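Long-range contacts in putative gdp-fucose protein o-fucosyltransferase 1 (Caenorhabditis elegans, PDB 3ZY2), which is a putative member of the GDP-fucose protein O-fucosyltransferase family, of the GT-B clan, and binds guanosine-5'-diphosphate: residues 30-35 with 69-74; 243-248 with 330-335. All blocks are in the same frame, centred on the assembly; numbering follows the deposited sequence.

Interaction 1. Residues 30-35 with 69-74; sequences VLAFAK and AKYTRV
Lys35 and Tyr71 meet where helix 20-37 packs against the loop that leads from helix 65-68 into strand 74-75, an edge strand of the six-stranded parallel sheet in the N-terminal Rossmann-like half of this GT-B fold. The tight part centres on the buried residues Leu31 and Thr72. There Leu31 CD2 touches Thr72 CG2 at 3.8 Å, and the root of Lys35 joins them, its CB packing on Thr72 OG1 at 3.3 Å. Leu31 and Ala34 also rest on Leu41 of strand 40-42, which places this side of the contact next to the sheet. Toward the surface, Leu31 CB lies against the rim atom CE2 of the Tyr71 ring. The edge of the ring is directed at the helix backbone, with CE2 3.5 Å from Leu31 O, while the phenol oxygen OH reaches Ala32 CA.

The solvent side is built differently, from the outer part of one long side chain. Lys35 has CG anti to the backbone N (chi1 -175°) and stays extended beyond it, crossing one face of the Tyr71 ring. Its CD sits 3.6 Å above the ring plane, offset toward the rim, in a CH-pi contact. NZ lies farther out, 4.2 Å from the ring centroid and 32° off the normal, an off-centre cation-pi geometry. The ammonium finishes in the carbonyl plane of Tyr71, where NZ donates to Tyr71 O at 2.9 Å.

Interaction 2. Residues 243-248 with 330-335; sequences EQCLGE and GNCVST. With GDP (guanosine-5'-diphosphate), chain C.
With chi1 of 73°, Cys245 SG sits between its backbone N and carbonyl carbon, whereas Cys332 SG is anti to its own N; from these positions the two sulfurs join in a disulfide with chi3 of -96°. The bond ties the short helix 243-246 to the loop after strand 327-330, in the C-terminal Rossmann-like half of the GT-B fold. Beside it, Gln244 runs extended beyond CG, and Gln244 CG passes 4.0 Å from Cys332 SG. Its NE2 donates to Cys332 O at 2.9 Å in a nearly straight bond; the acceptor lies close to the amide plane, but the donor stands above the carbonyl plane.

The same loop is braced from within by an Asx turn, in which Asn331 OD1 accepts from Val333 N at 2.9 Å. Next comes the N-cap Ser334, whose OG accepts from Ser337 N of helix 335-346 and donates to GDP O1B at 2.7 Å. Thr335 N donates to GDP O2B at 3.0 Å; Thr335 OG1 also approaches O2B, at a doubtfully short distance. Covalent and polar ties thus fix the loop just before the residues that hold the beta-phosphate, whose negative charge the start of helix 335-346 would be expected to favour.

Overall arrangement
The two contacts illustrate how a GT-B fold secures loops in each of its halves; the centres of interactions 1 and 2 lie about 25 Å apart and no atoms touch. Both join a helix to a loop beside a parallel sheet, but they share no secondary-structure element. Interaction 1 is only partly buried: it grades from aliphatic packing near the sheet to a lysine at the exposed edge, and its bonds are all noncovalent. Interaction 2 is buried and relies on a covalent crosslink supplemented by a side-chain amide hydrogen bond to a backbone carbonyl. Helices 335-346 and 20-37 both reach GDP by their N-terminal ends, the first where segment 330-335 ends, the second well before 30-35.

Interaction 1. Residues 30-35 with 69-74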
loop_
_atom_site.group_PDB
_atom_site.type_symbol
_atom_site.label_atom_id
_atom_site.label_comp_id
_atom_site.label_asym_id
_atom_site.label_seq_id
_atom_site.Cartn_x
_atom_site.Cartn_y
_atom_site.Cartn_z
ATOM N N VAL A 30 -6.344 -14.738 4.040
ATOM C CA VAL A 30 -5.223 -14.956 4.957
ATOM C C VAL A 30 -5.094 -16.417 5.381
ATOM O O VAL A 30 -3.988 -16.952 5.488
ATOM C CB VAL A 30 -5.251 -14.013 6.191
ATOM C CG1 VAL A 30 -4.011 -14.274 7.040
ATOM C CG2 VAL A 30 -5.317 -12.522 5.789
ATOM N N LEU A 31 -6.224 -17.078 5.597
ATOM C CA LEU A 31 -6.206 -18.502 5.906
ATOM C C LEU A 31 -5.485 -19.283 4.803
ATOM O O LEU A 31 -4.631 -20.121 5.109
ATOM C CB LEU A 31 -7.630 -19.012 6.091
ATOM C CG LEU A 31 -8.226 -18.727 7.479
ATOM C CD1 LEU A 31 -9.742 -18.783 7.439
ATOM C CD2 LEU A 31 -7.720 -19.704 8.525
ATOM N N ALA A 32 -5.818 -18.977 3.547
ATOM C CA ALA A 32 -5.183 -19.646 2.395
ATOM C C ALA A 32 -3.677 -19.355 2.354
ATOM O O ALA A 32 -2.849 -20.262 2.109
ATOM C CB ALA A 32 -5.859 -19.230 1.120
ATOM N N PHE A 33 -3.326 -18.091 2.605
ATOM C CA PHE A 33 -1.930 -17.658 2.649
ATOM C C PHE A 33 -1.116 -18.412 3.708
ATOM O O PHE A 33 -0.008 -18.896 3.419
ATOM C CB PHE A 33 -1.909 -16.146 2.883
ATOM C CG PHE A 33 -0.520 -15.549 3.038
ATOM C CD1 PHE A 33 0.324 -15.425 1.938
ATOM C CD2 PHE A 33 -0.086 -15.058 4.268
ATOM C CE1 PHE A 33 1.593 -14.846 2.071
ATOM C CE2 PHE A 33 1.196 -14.472 4.404
ATOM C CZ PHE A 33 2.016 -14.364 3.300
ATOM N N ALA A 34 -1.662 -18.536 4.923
ATOM C CA ALA A 34 -0.978 -19.226 6.023
ATOM C C ALA A 34 -0.761 -20.698 5.690
ATOM O O ALA A 34 0.313 -21.242 5.954
ATOM C CB ALA A 34 -1.752 -19.085 7.337
ATOM N N LYS A 35 -1.771 -21.339 5.104
ATOM C CA LYS A 35 -1.661 -22.748 4.741
ATOM C C LYS A 35 -0.569 -22.911 3.693
ATOM O O LYS A 35 0.251 -23.841 3.787
ATOM C CB LYS A 35 -2.995 -23.297 4.232
ATOM C CG LYS A 35 -2.968 -24.824 3.956
ATOM C CD LYS A 35 -4.334 -25.294 3.521
ATOM C CE LYS A 35 -4.443 -26.815 3.518
ATOM N NZ LYS A 35 -5.874 -27.217 3.590
ATOM N N ALA A 69 -9.563 -25.091 12.354
ATOM C CA ALA A 69 -8.366 -25.929 12.421
ATOM C C ALA A 69 -8.408 -27.073 11.411
ATOM O O ALA A 69 -7.365 -27.650 11.082
ATOM C CB ALA A 69 -8.182 -26.469 13.836
ATOM N N LYS A 70 -9.594 -27.400 10.908
ATOM C CA LYS A 70 -9.706 -28.477 9.904
ATOM C C LYS A 70 -9.204 -27.996 8.545
ATOM O O LYS A 70 -8.920 -28.803 7.638
ATOM C CB LYS A 70 -11.139 -28.980 9.811
ATOM C CG LYS A 70 -11.696 -29.483 11.137
ATOM C CD LYS A 70 -11.536 -30.969 11.302
ATOM C CE LYS A 70 -12.506 -31.502 12.374
ATOM N NZ LYS A 70 -13.945 -31.222 12.083
ATOM N N TYR A 71 -9.054 -26.682 8.415
ATOM C CA TYR A 71 -8.493 -26.121 7.201
ATOM C C TYR A 71 -6.976 -25.950 7.271
ATOM O O TYR A 71 -6.250 -26.336 6.338
ATOM C CB TYR A 71 -9.173 -24.794 6.823
ATOM C CG TYR A 71 -8.546 -24.205 5.589
ATOM C CD1 TYR A 71 -8.703 -24.829 4.337
ATOM C CD2 TYR A 71 -7.732 -23.075 5.667
ATOM C CE1 TYR A 71 -8.093 -24.318 3.209
ATOM C CE2 TYR A 71 -7.118 -22.560 4.539
ATOM C CZ TYR A 71 -7.302 -23.185 3.317
ATOM O OH TYR A 71 -6.685 -22.660 2.202
ATOM N N THR A 72 -6.492 -25.357 8.358
ATOM C CA THR A 72 -5.067 -25.088 8.508
ATOM C C THR A 72 -4.722 -24.965 9.989
ATOM O O THR A 72 -5.618 -24.777 10.810
ATOM C CB THR A 72 -4.671 -23.820 7.719
ATOM O OG1 THR A 72 -3.250 -23.780 7.528
ATOM C CG2 THR A 72 -5.185 -22.534 8.419
ATOM N N ARG A 73 -3.435 -25.064 10.330
ATOM C CA ARG A 73 -3.008 -24.883 11.712
ATOM C C ARG A 73 -3.248 -23.476 12.212
ATOM O O ARG A 73 -2.861 -22.503 11.559
ATOM C CB ARG A 73 -1.529 -25.199 11.886
ATOM C CG ARG A 73 -1.186 -26.613 11.571
ATOM C CD ARG A 73 0.187 -27.008 12.140
ATOM N NE ARG A 73 1.284 -26.156 11.661
ATOM C CZ ARG A 73 1.750 -26.140 10.415
ATOM N NH1 ARG A 73 1.237 -26.943 9.489
ATOM N NH2 ARG A 73 2.740 -25.326 10.090
ATOM N N VAL A 74 -3.878 -23.396 13.379
ATOM C CA VAL A 74 -4.240 -22.139 14.007
ATOM C C VAL A 74 -3.963 -22.176 15.508
ATOM O O VAL A 74 -3.884 -23.267 16.106
ATOM C CB VAL A 74 -5.758 -21.831 13.801
ATOM C CG1 VAL A 74 -6.089 -21.597 12.324
ATOM C CG2 VAL A 74 -6.640 -22.936 14.404
#

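Interaction 2. Residues 243-248 with 330-335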
loop_
_atom_site.group_PDB
_atom_site.type_symbol
_atom_site.label_atom_id
_atom_site.label_comp_id
_atom_site.label_asym_id
_atom_site.label_seq_id
_atom_site.Cartn_x
_atom_site.Cartn_y
_atom_site.Cartn_z
ATOM N N GLU A 243 -19.192 -9.275 -7.237
ATOM C CA GLU A 243 -18.902 -10.475 -8.055
ATOM C C GLU A 243 -19.619 -11.739 -7.552
ATOM O O GLU A 243 -19.706 -12.740 -8.265
ATOM C CB GLU A 243 -17.397 -10.690 -8.178
ATOM C CG GLU A 243 -16.688 -9.485 -8.854
ATOM C CD GLU A 243 -15.181 -9.466 -8.643
ATOM O OE1 GLU A 243 -14.713 -9.252 -7.494
ATOM O OE2 GLU A 243 -14.452 -9.651 -9.653
ATOM N N GLN A 244 -20.180 -11.677 -6.345
ATOM C CA GLN A 244 -20.957 -12.805 -5.842
ATOM C C GLN A 244 -22.241 -13.040 -6.627
ATOM O O GLN A 244 -22.756 -14.159 -6.632
ATOM C CB GLN A 244 -21.276 -12.631 -4.358
ATOM C CG GLN A 244 -22.392 -11.634 -4.063
ATOM C CD GLN A 244 -22.718 -11.588 -2.589
ATOM O OE1 GLN A 244 -22.855 -12.630 -1.925
ATOM N NE2 GLN A 244 -22.843 -10.369 -2.054
ATOM N N CYS A 245 -22.759 -12.011 -7.288
ATOM C CA CYS A 245 -23.926 -12.206 -8.154
ATOM C C CYS A 245 -23.669 -11.975 -9.646
ATOM O O CYS A 245 -24.387 -12.536 -10.475
ATOM C CB CYS A 245 -25.118 -11.367 -7.705
ATOM S SG CYS A 245 -25.011 -9.595 -8.028
ATOM N N LEU A 246 -22.666 -11.169 -9.972
ATOM C CA LEU A 246 -22.383 -10.817 -11.381
ATOM C C LEU A 246 -21.146 -11.508 -11.957
ATOM O O LEU A 246 -20.784 -11.269 -13.127
ATOM C CB LEU A 246 -22.251 -9.301 -11.543
ATOM C CG LEU A 246 -23.533 -8.500 -11.322
ATOM C CD1 LEU A 246 -23.174 -7.072 -10.926
ATOM C CD2 LEU A 246 -24.433 -8.525 -12.548
ATOM N N GLY A 247 -20.496 -12.347 -11.148
ATOM C CA GLY A 247 -19.324 -13.116 -11.600
ATOM C C GLY A 247 -18.043 -12.313 -11.566
ATOM O O GLY A 247 -18.075 -11.082 -11.387
ATOM N N GLU A 248 -16.905 -12.997 -11.713
ATOM C CA GLU A 248 -15.602 -12.319 -11.737
ATOM C C GLU A 248 -15.572 -11.242 -12.822
ATOM O O GLU A 248 -15.991 -11.489 -13.961
ATOM C CB GLU A 248 -14.464 -13.317 -11.966
ATOM C CG GLU A 248 -13.087 -12.721 -11.746
ATOM C CD GLU A 248 -11.996 -13.769 -11.603
ATOM O OE1 GLU A 248 -11.814 -14.583 -12.535
ATOM O OE2 GLU A 248 -11.325 -13.772 -10.542
ATOM N N GLY A 330 -30.296 -11.493 -0.414
ATOM C CA GLY A 330 -29.302 -10.536 0.056
ATOM C C GLY A 330 -29.107 -9.329 -0.824
ATOM O O GLY A 330 -29.826 -9.157 -1.824
ATOM N N ASN A 331 -28.120 -8.533 -0.429
ATOM C CA ASN A 331 -27.658 -7.399 -1.207
ATOM C C ASN A 331 -26.354 -7.804 -1.860
ATOM O O ASN A 331 -25.377 -8.119 -1.179
ATOM C CB ASN A 331 -27.450 -6.203 -0.290
ATOM C CG ASN A 331 -27.079 -4.981 -1.054
ATOM O OD1 ASN A 331 -26.037 -4.959 -1.709
ATOM N ND2 ASN A 331 -27.942 -3.968 -1.034
ATOM N N CYS A 332 -26.350 -7.806 -3.185
ATOM C CA CYS A 332 -25.209 -8.309 -3.924
ATOM C C CYS A 332 -23.916 -7.534 -3.684
ATOM O O CYS A 332 -22.824 -8.097 -3.799
ATOM C CB CYS A 332 -25.538 -8.286 -5.394
ATOM S SG CYS A 332 -24.145 -8.835 -6.371
ATOM N N VAL A 333 -24.025 -6.248 -3.379
ATOM C CA VAL A 333 -22.819 -5.428 -3.192
ATOM C C VAL A 333 -22.230 -5.596 -1.786
ATOM O O VAL A 333 -21.047 -5.400 -1.547
ATOM C CB VAL A 333 -23.104 -3.922 -3.534
ATOM C CG1 VAL A 333 -21.872 -3.058 -3.310
ATOM C CG2 VAL A 333 -23.596 -3.814 -4.948
ATOM N N SER A 334 -23.056 -5.999 -0.839
ATOM C CA SER A 334 -22.610 -6.019 0.541
ATOM C C SER A 334 -21.740 -7.234 0.872
ATOM O O SER A 334 -22.152 -8.401 0.670
ATOM C CB SER A 334 -23.820 -5.997 1.454
ATOM O OG SER A 334 -23.437 -6.213 2.792
ATOM N N THR A 335 -20.576 -6.974 1.452
ATOM C CA THR A 335 -19.734 -8.077 1.931
ATOM C C THR A 335 -20.330 -8.781 3.156
ATOM O O THR A 335 -19.937 -9.903 3.486
ATOM C CB THR A 335 -18.284 -7.660 2.259
ATOM O OG1 THR A 335 -18.294 -6.717 3.343
ATOM C CG2 THR A 335 -17.625 -7.053 1.030
HETATM P PB GDP C . -20.620 -3.915 3.773
HETATM O O1B GDP C . -22.050 -4.267 3.949
HETATM O O2B GDP C . -19.544 -4.587 2.862
HETATM O O3B GDP C . -20.139 -2.541 4.546
HETATM O O3A GDP C . -20.427 -4.861 5.196
HETATM P PA GDP C . -19.245 -4.626 6.420
HETATM O O1A GDP C . -20.007 -5.939 7.276
HETATM O O2A GDP C . -17.942 -4.571 6.167
HETATM O "O5'" GDP C . -19.966 -3.019 6.758
HETATM C "C5'" GDP C . -21.065 -3.509 7.229
HETATM C "C4'" GDP C . -21.665 -3.163 8.382
HETATM O "O4'" GDP C . -22.709 -2.382 8.807
HETATM C "C3'" GDP C . -21.734 -4.389 9.031
HETATM O "O3'" GDP C . -20.542 -5.155 10.035
HETATM C "C2'" GDP C . -22.860 -4.171 10.901
HETATM O "O2'" GDP C . -21.936 -3.586 11.707
HETATM C "C1'" GDP C . -23.667 -3.205 10.051
HETATM N N9 GDP C . -24.540 -3.920 9.437
HETATM C C8 GDP C . -24.699 -4.174 7.637
HETATM N N7 GDP C . -25.711 -4.927 7.931
HETATM C C5 GDP C . -26.255 -5.266 9.033
HETATM C C6 GDP C . -27.494 -6.151 9.870
HETATM O O6 GDP C . -28.112 -6.686 9.072
HETATM N N1 GDP C . -27.331 -5.949 10.915
HETATM C C2 GDP C . -26.662 -5.371 11.788
HETATM N N2 GDP C . -26.691 -5.317 12.783
HETATM N N3 GDP C . -25.420 -4.441 11.504
HETATM C C4 GDP C . -25.332 -4.479 10.064
#